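Local coordinates for probable Rab-related GTPase (Acanthamoeba polyphaga mimivirus, PDB 5XC5), which binds GTP with magnesium as a Rab-family small GTPase and may take part in protein transport, at residues A63-E66 with R67-S70; I71-M74 with Y75-N78; Y99-N102 with D103-N107; D122-K125 with N126-R129; G162-I165 with D166-E170. The protein carries 1 engineered substitution. One frame throughout, in Å; residues are numbered along the deposited sequence. Where two conformers were deposited one is given.

Interaction 1 of 5, residues A63-E66 with R67-S70; sequences AGLE and RFRS. Engineered in segment 63-66: Leu-65 (natural residue Gln). With GTP (guanosine-5'-triphosphate), chain B; ACT (acetate ion), chain D.
Switch II of the GTPase fold begins here: the loop after strand 54-61 passes the gamma-phosphate and turns into helix 69-72. Leu-65 and Phe-68 lie side by side round this turn, Leu-65 CB 3.8 Å from Phe-68 CD2, while the methyl of Ala-63 packs against Phe-68 CB. Leu-65 is an engineered residue that replaces glutamine. Its carbonyl O takes the N-H of Phe-68 at 3.0 Å, with the donor 50° above the carbonyl plane. Gly-64, in the DTAG segment that Ras-like GTPases place at the gamma-phosphate, gives its N-H to O3G of GTP at 2.9 Å. Arg-67 runs back along Leu-65 with an extended chain, and Phe-68 CE2 lies over one face of the Arg-67 guanidinium. Arg-67 NH1 and N both donate to O of an acetate, probably from the crystallisation liquor; the N bond is 3.0 Å long. Arg-69 bends at chi2 (129°) and chi3 (-47°), which turns its guanidinium back over Glu-66, with Glu-66 CA over one face. A water accepts from Arg-69 NE at 2.7 Å and donates to the carbonyl O atoms of Ala-63 and Leu-65.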
# COMPACT_ATOMS: atom_id res chain seq x y z
N ALA A 63 -4.49 9.92 3.09
CA ALA A 63 -4.24 10.96 2.10
C ALA A 63 -2.77 11.02 1.71
O ALA A 63 -1.88 11.01 2.57
CB ALA A 63 -4.63 12.32 2.69
N GLY A 64 -2.52 11.16 0.41
CA GLY A 64 -1.20 11.43 -0.11
C GLY A 64 -0.90 12.89 -0.40
O GLY A 64 0.26 13.26 -0.56
N LEU A 65 -1.93 13.74 -0.46
CA LEU A 65 -1.71 15.16 -0.73
C LEU A 65 -0.88 15.78 0.39
O LEU A 65 -1.12 15.54 1.57
CB LEU A 65 -3.04 15.90 -0.85
CG LEU A 65 -3.76 15.68 -2.18
CD1 LEU A 65 -5.18 16.17 -2.03
CD2 LEU A 65 -3.08 16.39 -3.34
N GLU A 66 0.09 16.60 -0.00
CA GLU A 66 1.07 17.09 0.96
C GLU A 66 0.41 17.89 2.07
O GLU A 66 0.81 17.79 3.24
CB GLU A 66 2.16 17.89 0.26
CG GLU A 66 2.85 17.10 -0.84
CD GLU A 66 4.12 17.77 -1.36
OE1 GLU A 66 4.36 18.95 -1.05
OE2 GLU A 66 4.87 17.08 -2.10
N ARG A 67 -0.62 18.68 1.74
CA ARG A 67 -1.22 19.53 2.76
C ARG A 67 -2.01 18.74 3.80
O ARG A 67 -2.31 19.28 4.87
CB ARG A 67 -2.04 20.66 2.13
CG ARG A 67 -3.39 20.28 1.61
CD ARG A 67 -3.92 21.40 0.73
NE ARG A 67 -5.30 21.18 0.28
CZ ARG A 67 -5.63 20.51 -0.81
NH1 ARG A 67 -4.69 19.98 -1.58
NH2 ARG A 67 -6.90 20.37 -1.14
N PHE A 68 -2.29 17.46 3.54
CA PHE A 68 -3.03 16.60 4.46
C PHE A 68 -2.13 15.60 5.17
O PHE A 68 -2.63 14.67 5.82
CB PHE A 68 -4.18 15.91 3.72
CG PHE A 68 -5.17 16.88 3.10
CD1 PHE A 68 -5.66 17.96 3.83
CD2 PHE A 68 -5.63 16.69 1.81
CE1 PHE A 68 -6.58 18.85 3.27
CE2 PHE A 68 -6.56 17.58 1.24
CZ PHE A 68 -7.03 18.66 1.97
N ARG A 69 -0.81 15.79 5.10
CA ARG A 69 0.09 14.86 5.78
C ARG A 69 -0.15 14.86 7.28
O ARG A 69 -0.00 13.81 7.92
CB ARG A 69 1.54 15.16 5.46
CG ARG A 69 2.47 13.97 5.67
CD ARG A 69 3.29 13.78 4.44
NE ARG A 69 2.43 13.84 3.28
CZ ARG A 69 2.84 13.83 2.02
NH1 ARG A 69 4.13 13.76 1.73
NH2 ARG A 69 1.95 13.88 1.06
N SER A 70 -0.54 16.00 7.85
CA SER A 70 -0.74 16.02 9.30
C SER A 70 -1.98 15.25 9.72
O SER A 70 -2.12 14.98 10.92
CB SER A 70 -0.72 17.44 9.87
OG SER A 70 -1.88 18.15 9.50
PG GTP B . -4.79 10.34 -2.91
O1G GTP B . -6.03 9.90 -2.15
O2G GTP B . -4.94 11.72 -3.47
O3G GTP B . -3.53 10.18 -2.09
O3B GTP B . -4.60 9.42 -4.26
PB GTP B . -4.69 7.81 -4.37
O1B GTP B . -5.76 7.26 -3.45
O2B GTP B . -3.32 7.21 -4.16
O3A GTP B . -4.99 7.53 -5.93
PA GTP B . -6.45 7.19 -6.57
O1A GTP B . -6.86 5.75 -6.22
O2A GTP B . -7.46 8.30 -6.23
O5' GTP B . -6.07 7.19 -8.15
C5' GTP B . -5.62 8.36 -8.80
C4' GTP B . -5.86 8.23 -10.30
O4' GTP B . -5.00 7.20 -10.78
C3' GTP B . -7.28 7.84 -10.67
O3' GTP B . -7.67 8.53 -11.85
C2' GTP B . -7.17 6.36 -10.97
O2' GTP B . -8.14 5.92 -11.89
C1' GTP B . -5.76 6.24 -11.50
N9 GTP B . -5.24 4.90 -11.23
C8 GTP B . -5.30 4.20 -10.05
N7 GTP B . -4.70 3.00 -10.22
C5 GTP B . -4.26 2.93 -11.50
C6 GTP B . -3.59 1.94 -12.21
O6 GTP B . -3.24 0.85 -11.73
N1 GTP B . -3.30 2.21 -13.53
C2 GTP B . -3.64 3.40 -14.14
N2 GTP B . -3.32 3.58 -15.41
N3 GTP B . -4.30 4.39 -13.44
C4 GTP B . -4.60 4.12 -12.14
C ACT D . -1.26 19.30 -2.05
O ACT D . -1.75 19.38 -0.91
OXT ACT D . -1.86 19.86 -2.98
CH3 ACT D . -0.01 18.57 -2.31
O HOH W 1 -0.21 13.30 2.92

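Interaction 2 of 5, residues I71-M74 with Y75-N78; sequences ITKM and YYTN
The backbone tightens from helix into a 3-10 turn, Tyr-75 N donating to Thr-72 O at 3.0 Å and Tyr-76 N making a weak bond to Lys-73 O. Two consecutive tyrosines leave this turn and meet it in different ways. Tyr-75 presents its ring edge: CD1 lies 3.2 Å from Ile-71 O, near the ring plane, and CE1 touches the CG2 branch of Ile-71 at 4.0 Å. Met-74 O lies over a face of the same ring. Tyr-76 instead lays a ring face against the backbone, a CH-pi contact in which Lys-73 CA stands 4.0 Å from the ring centroid and 28° off its normal. Both tyrosines set CG anti to the carbonyl carbon, and the difference lies in the ring rotation, chi2 88° for Tyr-75 and -34° for Tyr-76. In the Ras-like fold this is the exit from switch II toward strand 81-87, and Tyr-76 packs between that exit and helix 91-107, touching Trp-100 and Leu-104. Tyr-75 meets the ring of Trp-60. The hydroxyl OG1 of Thr-72 is hydrogen-bonded to Ala-63 O. A water takes the N-H of Thr-77 at 3.0 Å and donates to Lys-73 O at 2.7 Å.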
# COMPACT_ATOMS: atom_id res chain seq x y z
N ILE A 71 -2.86 14.89 8.79
CA ILE A 71 -3.92 13.92 9.06
C ILE A 71 -3.36 12.51 8.99
O ILE A 71 -3.54 11.70 9.91
CB ILE A 71 -5.09 14.07 8.08
CG1 ILE A 71 -5.69 15.48 8.11
CG2 ILE A 71 -6.16 13.01 8.37
CD1 ILE A 71 -6.78 15.69 7.06
N THR A 72 -2.69 12.20 7.89
CA THR A 72 -2.19 10.85 7.66
C THR A 72 -1.27 10.39 8.78
O THR A 72 -1.32 9.22 9.18
CB THR A 72 -1.48 10.82 6.30
OG1 THR A 72 -2.47 11.03 5.28
CG2 THR A 72 -0.76 9.50 6.07
N LYS A 73 -0.47 11.31 9.32
CA LYS A 73 0.46 10.99 10.39
C LYS A 73 -0.25 10.39 11.60
O LYS A 73 0.32 9.55 12.30
CB LYS A 73 1.21 12.26 10.78
CG LYS A 73 2.12 12.14 11.99
CD LYS A 73 2.96 13.42 12.20
CE LYS A 73 4.06 13.55 11.16
NZ LYS A 73 4.78 14.87 11.22
N MET A 74 -1.50 10.80 11.85
CA MET A 74 -2.23 10.33 13.03
C MET A 74 -2.70 8.90 12.91
O MET A 74 -3.25 8.37 13.88
CB MET A 74 -3.41 11.27 13.30
CG MET A 74 -2.99 12.70 13.63
SD MET A 74 -1.90 12.79 15.07
CE MET A 74 -3.00 12.23 16.34
N TYR A 75 -2.47 8.25 11.77
CA TYR A 75 -2.89 6.88 11.54
C TYR A 75 -1.74 5.88 11.56
O TYR A 75 -1.98 4.68 11.43
CB TYR A 75 -3.73 6.79 10.25
CG TYR A 75 -5.02 7.53 10.45
CD1 TYR A 75 -5.12 8.89 10.17
CD2 TYR A 75 -6.14 6.89 10.98
CE1 TYR A 75 -6.29 9.58 10.39
CE2 TYR A 75 -7.32 7.58 11.21
CZ TYR A 75 -7.39 8.92 10.91
OH TYR A 75 -8.56 9.61 11.14
N TYR A 76 -0.50 6.36 11.74
CA TYR A 76 0.65 5.46 11.75
C TYR A 76 0.63 4.52 12.95
O TYR A 76 0.98 3.34 12.82
CB TYR A 76 1.95 6.27 11.83
CG TYR A 76 2.34 7.06 10.61
CD1 TYR A 76 2.08 6.60 9.32
CD2 TYR A 76 3.02 8.26 10.74
CE1 TYR A 76 2.47 7.33 8.21
CE2 TYR A 76 3.41 8.99 9.64
CZ TYR A 76 3.14 8.52 8.38
OH TYR A 76 3.52 9.26 7.28
N THR A 77 0.27 5.03 14.12
CA THR A 77 0.52 4.30 15.35
C THR A 77 -0.27 3.00 15.38
O THR A 77 -1.40 2.92 14.89
CB THR A 77 0.20 5.19 16.56
OG1 THR A 77 0.57 4.51 17.77
CG2 THR A 77 -1.27 5.54 16.61
N ASN A 78 0.34 1.96 15.94
CA ASN A 78 -0.25 0.64 16.13
C ASN A 78 -0.50 -0.11 14.82
O ASN A 78 -1.23 -1.10 14.81
CB ASN A 78 -1.52 0.66 16.99
CG ASN A 78 -1.25 1.15 18.39
OD1 ASN A 78 -0.25 0.77 19.00
ND2 ASN A 78 -2.13 1.99 18.91
O HOH W 2 0.31 8.03 14.58

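Interaction 3 of 5, residues Y99-N102 with D103-N107; sequences YWIN and DLRIN
Ile-101 and Arg-105 lie side by side on helix 91-107, the crossover helix of the beta-alpha-beta unit formed with strands 81-87 and 113-119. The CG2 branch of Ile-101 sits over one face of the Arg-105 guanidinium, 3.4 Å from NH1, and also brushes CD of its extended chain. NH1 is hydrogen-bonded to Asn-142 O, which helps fix how the flat group is turned. Next round the helix, Asn-102 swings CG anti to its own N (chi1 174°), and its amide stands out from the helix beside Asp-103. There, in the conformer given, ND2 donates to Asp-103 OD1 at 3.3 Å, nearly end-on to the C-O bond, with amide and carboxylate planes 54° apart; Asp-103 has a second conformer, so the bond may not be permanent. ND2 also packs on CD1 of Ile-106 at 3.5 Å. Trp-100 and Leu-104 share the buried side: Trp-100 NE1 is hydrogen-bonded to Ser-13 OG of the P-loop, and Leu-104 packs on Cys-82 and Ile-114. Leu-104 N bonds to Trp-100 O at 2.9 Å. At the last turn Asn-107 folds back, and its N and ND2 reach Asp-103 O from opposite faces of the carbonyl plane, ND2 at 2.9 Å.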
# COMPACT_ATOMS: atom_id res chain seq x y z
N TYR A 99 10.77 8.42 2.25
CA TYR A 99 10.34 9.30 3.33
C TYR A 99 9.06 8.83 3.98
O TYR A 99 8.87 9.02 5.19
CB TYR A 99 10.26 10.74 2.82
CG TYR A 99 11.57 11.16 2.19
CD1 TYR A 99 12.66 11.52 2.97
CD2 TYR A 99 11.73 11.14 0.81
CE1 TYR A 99 13.87 11.89 2.39
CE2 TYR A 99 12.93 11.50 0.22
CZ TYR A 99 14.00 11.87 1.02
OH TYR A 99 15.19 12.23 0.43
N TRP A 100 8.18 8.18 3.21
CA TRP A 100 7.00 7.56 3.81
C TRP A 100 7.40 6.50 4.83
O TRP A 100 6.86 6.45 5.94
CB TRP A 100 6.12 6.95 2.72
CG TRP A 100 5.32 7.95 1.96
CD1 TRP A 100 5.43 8.25 0.64
CD2 TRP A 100 4.25 8.75 2.47
NE1 TRP A 100 4.52 9.21 0.29
CE2 TRP A 100 3.77 9.53 1.39
CE3 TRP A 100 3.66 8.89 3.73
CZ2 TRP A 100 2.73 10.44 1.54
CZ3 TRP A 100 2.62 9.79 3.87
CH2 TRP A 100 2.16 10.55 2.78
N ILE A 101 8.34 5.62 4.45
CA ILE A 101 8.78 4.56 5.34
C ILE A 101 9.51 5.15 6.54
O ILE A 101 9.29 4.73 7.69
CB ILE A 101 9.64 3.54 4.57
CG1 ILE A 101 8.78 2.77 3.56
CG2 ILE A 101 10.32 2.58 5.52
CD1 ILE A 101 9.59 1.83 2.68
N ASN A 102 10.36 6.14 6.30
CA ASN A 102 11.07 6.80 7.39
C ASN A 102 10.10 7.41 8.39
O ASN A 102 10.27 7.24 9.60
CB ASN A 102 11.99 7.88 6.82
CG ASN A 102 12.66 8.69 7.90
OD1 ASN A 102 13.61 8.22 8.54
ND2 ASN A 102 12.17 9.90 8.13
N ASP A 103 9.07 8.09 7.90
CA ASP A 103 8.11 8.75 8.77
C ASP A 103 7.28 7.73 9.54
O ASP A 103 7.01 7.92 10.74
CB ASP A 103 7.21 9.65 7.94
CG ASP A 103 7.91 10.91 7.51
OD1 ASP A 103 9.11 11.06 7.84
OD2 ASP A 103 7.27 11.76 6.85
N LEU A 104 6.83 6.68 8.87
CA LEU A 104 6.12 5.61 9.58
C LEU A 104 6.97 5.08 10.73
O LEU A 104 6.47 4.90 11.84
CB LEU A 104 5.78 4.48 8.60
CG LEU A 104 5.25 3.18 9.20
CD1 LEU A 104 3.90 3.37 9.86
CD2 LEU A 104 5.16 2.12 8.11
N ARG A 105 8.26 4.85 10.48
CA ARG A 105 9.09 4.23 11.51
C ARG A 105 9.39 5.17 12.68
O ARG A 105 9.53 4.70 13.81
CB ARG A 105 10.35 3.64 10.89
CG ARG A 105 10.05 2.31 10.18
CD ARG A 105 11.17 1.86 9.27
NE ARG A 105 10.93 0.49 8.80
CZ ARG A 105 11.59 -0.08 7.80
NH1 ARG A 105 12.51 0.58 7.13
NH2 ARG A 105 11.29 -1.33 7.45
N ILE A 106 9.46 6.48 12.43
CA ILE A 106 9.58 7.45 13.52
C ILE A 106 8.38 7.37 14.44
O ILE A 106 8.51 7.53 15.67
CB ILE A 106 9.75 8.87 12.94
CG1 ILE A 106 11.13 9.04 12.31
CG2 ILE A 106 9.47 9.93 14.00
CD1 ILE A 106 11.24 10.27 11.45
N ASN A 107 7.20 7.14 13.89
CA ASN A 107 5.96 7.24 14.65
C ASN A 107 5.41 5.90 15.10
O ASN A 107 4.47 5.88 15.91
CB ASN A 107 4.91 7.96 13.82
CG ASN A 107 5.20 9.43 13.67
OD1 ASN A 107 4.89 10.22 14.56
ND2 ASN A 107 5.80 9.81 12.56

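Interaction 4 of 5, residues D122-K125 with N126-R129; sequences DIDK and NNWR. With GTP (guanosine-5'-triphosphate), chain B.
Trp-128 and Ile-123 join across a short turn that follows the NKxD guanine-recognition motif: the indole NE1 donates to Ile-123 O at 2.9 Å. The oxygen lies within 12° of the indole plane, whereas the donor stands well above the plane of the carbonyl. Over one face of the same indole runs Lys-125. Its chain bends at chi2 (67°), which sets CD 3.8 Å from the centroid of the six-membered ring, a CH-pi contact only 14° off the normal, and brings NZ close to CE3 and CZ3. Lys-125 CA also lies over that face, so the ring rests along the lysine from its backbone outward. Two backbone bonds shape the turn, Asn-127 N to Asp-124 O at 2.9 Å and Trp-128 N to Lys-125 O at 3.1 Å. Ile-123 CG2 meets Asn-127 CB, the two side chains crossing at about a right angle. In the conformer of Asp-124 given, a water donates to both Asp-124 OD2 and Asn-126 OD1. Beyond the turn Trp-128 packs on Val-88 and Ile-121. Ile-123 touches the guanine with CG1, next to the base-reading Asp-122. A hydrogen bond between Asp-122 OD1 and Ser-150 OG probably helps set that carboxylate. It takes the two guanine donors with its two oxygens: OD1 accepts from GTP N1 at 2.7 Å in an almost straight bond, and OD2 from GTP N2 at 2.9 Å.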
# COMPACT_ATOMS: atom_id res chain seq x y z
N ASP A 122 0.10 -1.38 -15.74
CA ASP A 122 -0.59 -1.45 -17.02
C ASP A 122 -0.06 -0.43 -18.01
O ASP A 122 -0.18 -0.64 -19.22
CB ASP A 122 -2.09 -1.24 -16.82
CG ASP A 122 -2.39 0.07 -16.11
OD1 ASP A 122 -2.13 0.15 -14.89
OD2 ASP A 122 -2.88 1.02 -16.75
N ILE A 123 0.51 0.68 -17.53
CA ILE A 123 1.04 1.70 -18.42
C ILE A 123 2.21 1.13 -19.20
O ILE A 123 3.00 0.33 -18.68
CB ILE A 123 1.45 2.93 -17.59
CG1 ILE A 123 0.21 3.55 -16.93
CG2 ILE A 123 2.20 3.95 -18.46
CD1 ILE A 123 0.50 4.69 -15.99
N ASP A 124 2.31 1.51 -20.47
CA ASP A 124 3.38 1.07 -21.35
C ASP A 124 4.73 1.15 -20.64
O ASP A 124 5.06 2.17 -20.03
CB ASP A 124 3.40 1.98 -22.58
CG ASP A 124 2.12 1.88 -23.38
OD1 ASP A 124 1.33 0.96 -23.13
OD2 ASP A 124 1.92 2.74 -24.28
N LYS A 125 5.50 0.07 -20.76
CA LYS A 125 6.78 -0.03 -20.06
C LYS A 125 7.73 1.10 -20.43
O LYS A 125 8.52 1.53 -19.58
CB LYS A 125 7.39 -1.40 -20.38
CG LYS A 125 8.76 -1.66 -19.77
CD LYS A 125 8.70 -1.76 -18.25
CE LYS A 125 10.01 -2.32 -17.73
NZ LYS A 125 10.09 -2.30 -16.25
N ASN A 126 7.69 1.59 -21.67
CA ASN A 126 8.64 2.65 -22.00
C ASN A 126 8.28 3.99 -21.37
O ASN A 126 9.08 4.93 -21.48
CB ASN A 126 8.86 2.77 -23.51
CG ASN A 126 7.61 3.10 -24.27
OD1 ASN A 126 6.61 3.53 -23.70
ND2 ASN A 126 7.65 2.91 -25.59
N ASN A 127 7.13 4.10 -20.72
CA ASN A 127 6.79 5.30 -19.96
C ASN A 127 7.09 5.17 -18.47
O ASN A 127 6.90 6.15 -17.75
CB ASN A 127 5.30 5.64 -20.12
CG ASN A 127 4.98 6.16 -21.50
OD1 ASN A 127 5.81 6.81 -22.14
ND2 ASN A 127 3.77 5.87 -21.97
N TRP A 128 7.51 4.00 -17.99
CA TRP A 128 7.92 3.93 -16.59
C TRP A 128 9.16 4.80 -16.38
O TRP A 128 10.02 4.91 -17.26
CB TRP A 128 8.27 2.50 -16.17
CG TRP A 128 7.15 1.50 -16.24
CD1 TRP A 128 5.98 1.61 -16.93
CD2 TRP A 128 7.12 0.23 -15.59
NE1 TRP A 128 5.22 0.47 -16.75
CE2 TRP A 128 5.90 -0.39 -15.93
CE3 TRP A 128 8.00 -0.45 -14.74
CZ2 TRP A 128 5.55 -1.65 -15.47
CZ3 TRP A 128 7.64 -1.70 -14.28
CH2 TRP A 128 6.43 -2.29 -14.65
N ARG A 129 9.24 5.40 -15.20
CA ARG A 129 10.38 6.24 -14.85
C ARG A 129 11.20 5.64 -13.72
O ARG A 129 12.07 6.32 -13.16
CB ARG A 129 9.90 7.66 -14.51
CG ARG A 129 9.27 8.39 -15.71
CD ARG A 129 9.06 9.87 -15.42
NE ARG A 129 8.69 10.64 -16.61
CZ ARG A 129 7.44 10.99 -16.93
NH1 ARG A 129 6.42 10.61 -16.17
NH2 ARG A 129 7.22 11.71 -18.02
PG GTP B . -4.79 10.34 -2.91
O1G GTP B . -6.03 9.90 -2.15
O2G GTP B . -4.94 11.72 -3.47
O3G GTP B . -3.53 10.18 -2.09
O3B GTP B . -4.60 9.42 -4.26
PB GTP B . -4.69 7.81 -4.37
O1B GTP B . -5.76 7.26 -3.45
O2B GTP B . -3.32 7.21 -4.16
O3A GTP B . -4.99 7.53 -5.93
PA GTP B . -6.45 7.19 -6.57
O1A GTP B . -6.86 5.75 -6.22
O2A GTP B . -7.46 8.30 -6.23
O5' GTP B . -6.07 7.19 -8.15
C5' GTP B . -5.62 8.36 -8.80
C4' GTP B . -5.86 8.23 -10.30
O4' GTP B . -5.00 7.20 -10.78
C3' GTP B . -7.28 7.84 -10.67
O3' GTP B . -7.67 8.53 -11.85
C2' GTP B . -7.17 6.36 -10.97
O2' GTP B . -8.14 5.92 -11.89
C1' GTP B . -5.76 6.24 -11.50
N9 GTP B . -5.24 4.90 -11.23
C8 GTP B . -5.30 4.20 -10.05
N7 GTP B . -4.70 3.00 -10.22
C5 GTP B . -4.26 2.93 -11.50
C6 GTP B . -3.59 1.94 -12.21
O6 GTP B . -3.24 0.85 -11.73
N1 GTP B . -3.30 2.21 -13.53
C2 GTP B . -3.64 3.40 -14.14
N2 GTP B . -3.32 3.58 -15.41
N3 GTP B . -4.30 4.39 -13.44
C4 GTP B . -4.60 4.12 -12.14
O HOH W 3 4.16 4.38 -25.16

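Interaction 5 of 5, residues G162-I165 with D166-E170; sequences GKMI and DKMSE
Met-164 sets its CG anti to the backbone N (chi1 178°), whereas Met-168, one turn later, sets its own anti to the carbonyl carbon (chi1 -63°); both chains then bend at chi2 and chi3. These choices bring the two thioether ends together at an angle, SD of Met-164 lying 3.8 Å from the terminal methyl CE of Met-168. Nearer the backbone, CG of Met-168 passes 3.2 Å from Met-164 O, the same carbonyl that accepts the N-H of Met-168 at 2.9 Å. The pair belongs to the C-terminal helix of the Ras-like fold, and its backbone keeps the usual pattern, with Asp-166 N bonded to Gly-162 O and Ser-169 N to Ile-165 O. On another flank Lys-167 curls back through bends at chi2 and chi4. Its NZ donates to a water at 2.9 Å, and that water donates in turn to Lys-163 O, which also receives the N-H of Lys-167 at 3.2 Å. One carbonyl is thus held by a backbone amide and, through water, by the side chain of the same residue. The other lysine looks elsewhere: Lys-163 NZ forms a salt bridge with Asp-145. Toward the end of the helix Ser-169 OG donates to Asp-166 O at 2.7 Å. Helix 154-169 lies against the central sheet here, Met-164 on Ile-8 of strand 6-12 and Tyr-113 of strand 113-119, Met-168 on Tyr-6 and Leu-55, and Ile-165 on Leu-57 of strand 54-61.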
# COMPACT_ATOMS: atom_id res chain seq x y z
N GLY A 162 -2.62 -10.77 -0.58
CA GLY A 162 -2.26 -12.10 -0.12
C GLY A 162 -0.92 -12.13 0.57
O GLY A 162 -0.74 -12.81 1.58
N LYS A 163 0.07 -11.41 0.02
CA LYS A 163 1.37 -11.31 0.68
C LYS A 163 1.22 -10.69 2.07
O LYS A 163 1.81 -11.18 3.04
CB LYS A 163 2.30 -10.44 -0.16
CG LYS A 163 2.67 -11.04 -1.51
CD LYS A 163 3.45 -10.04 -2.38
CE LYS A 163 4.87 -9.75 -1.88
NZ LYS A 163 5.74 -10.97 -1.92
N MET A 164 0.43 -9.63 2.17
CA MET A 164 0.21 -8.98 3.46
C MET A 164 -0.50 -9.91 4.44
O MET A 164 -0.14 -9.97 5.62
CB MET A 164 -0.60 -7.70 3.24
CG MET A 164 -0.97 -6.93 4.51
SD MET A 164 0.48 -6.29 5.41
CE MET A 164 1.22 -5.15 4.21
N ILE A 165 -1.51 -10.64 3.96
CA ILE A 165 -2.27 -11.56 4.81
C ILE A 165 -1.36 -12.66 5.35
O ILE A 165 -1.39 -12.98 6.55
CB ILE A 165 -3.47 -12.12 4.04
CG1 ILE A 165 -4.50 -11.02 3.79
CG2 ILE A 165 -4.09 -13.32 4.79
CD1 ILE A 165 -5.43 -11.30 2.64
N ASP A 166 -0.54 -13.26 4.48
CA ASP A 166 0.37 -14.31 4.93
C ASP A 166 1.27 -13.81 6.05
O ASP A 166 1.47 -14.50 7.05
CB ASP A 166 1.25 -14.81 3.77
CG ASP A 166 0.48 -15.55 2.70
OD1 ASP A 166 -0.72 -15.82 2.89
OD2 ASP A 166 1.09 -15.88 1.66
N LYS A 167 1.81 -12.60 5.90
CA LYS A 167 2.69 -12.06 6.94
C LYS A 167 1.93 -11.79 8.23
O LYS A 167 2.42 -12.10 9.32
CB LYS A 167 3.39 -10.81 6.42
CG LYS A 167 4.48 -11.07 5.40
CD LYS A 167 5.69 -11.75 6.03
CE LYS A 167 6.81 -11.93 5.04
NZ LYS A 167 6.35 -12.70 3.86
N MET A 168 0.72 -11.22 8.13
CA MET A 168 -0.07 -11.00 9.35
C MET A 168 -0.35 -12.31 10.07
O MET A 168 -0.39 -12.34 11.30
CB MET A 168 -1.38 -10.29 9.02
CG MET A 168 -1.23 -8.87 8.46
SD MET A 168 -0.33 -7.70 9.51
CE MET A 168 1.32 -7.80 8.82
N SER A 169 -0.52 -13.40 9.32
CA SER A 169 -0.85 -14.68 9.95
C SER A 169 0.32 -15.24 10.75
O SER A 169 0.11 -16.14 11.57
CB SER A 169 -1.31 -15.69 8.89
OG SER A 169 -0.21 -16.25 8.18
N GLU A 170 1.54 -14.74 10.52
CA GLU A 170 2.72 -15.17 11.27
C GLU A 170 2.85 -14.50 12.63
O GLU A 170 3.66 -14.95 13.44
CB GLU A 170 3.99 -14.85 10.49
CG GLU A 170 4.10 -15.53 9.14
CD GLU A 170 5.30 -15.04 8.34
OE1 GLU A 170 6.05 -14.16 8.83
OE2 GLU A 170 5.49 -15.53 7.21
O HOH W 4 3.88 -13.08 2.33

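Overall arrangement
Interactions 1, 2 and 3 form one connected region on the phosphate side of GTP. Interactions 1 and 2 are consecutive along switch II, their centres 11 Å apart, and interaction 3 backs both: Trp-100 CH2 packs 3.3 Å from Arg-69 NE, and Trp-100 CZ3 lies 3.6 Å from Tyr-76 OH. Interaction 4 touches the same nucleotide at its other end, so 63-70 and 122-129 hold phosphate and base respectively with centres about 26 Å apart and no direct touch. Interaction 5 stands away from the pocket, its centre about 28 Å from that of interaction 1, on the opposite side of the chain's centre.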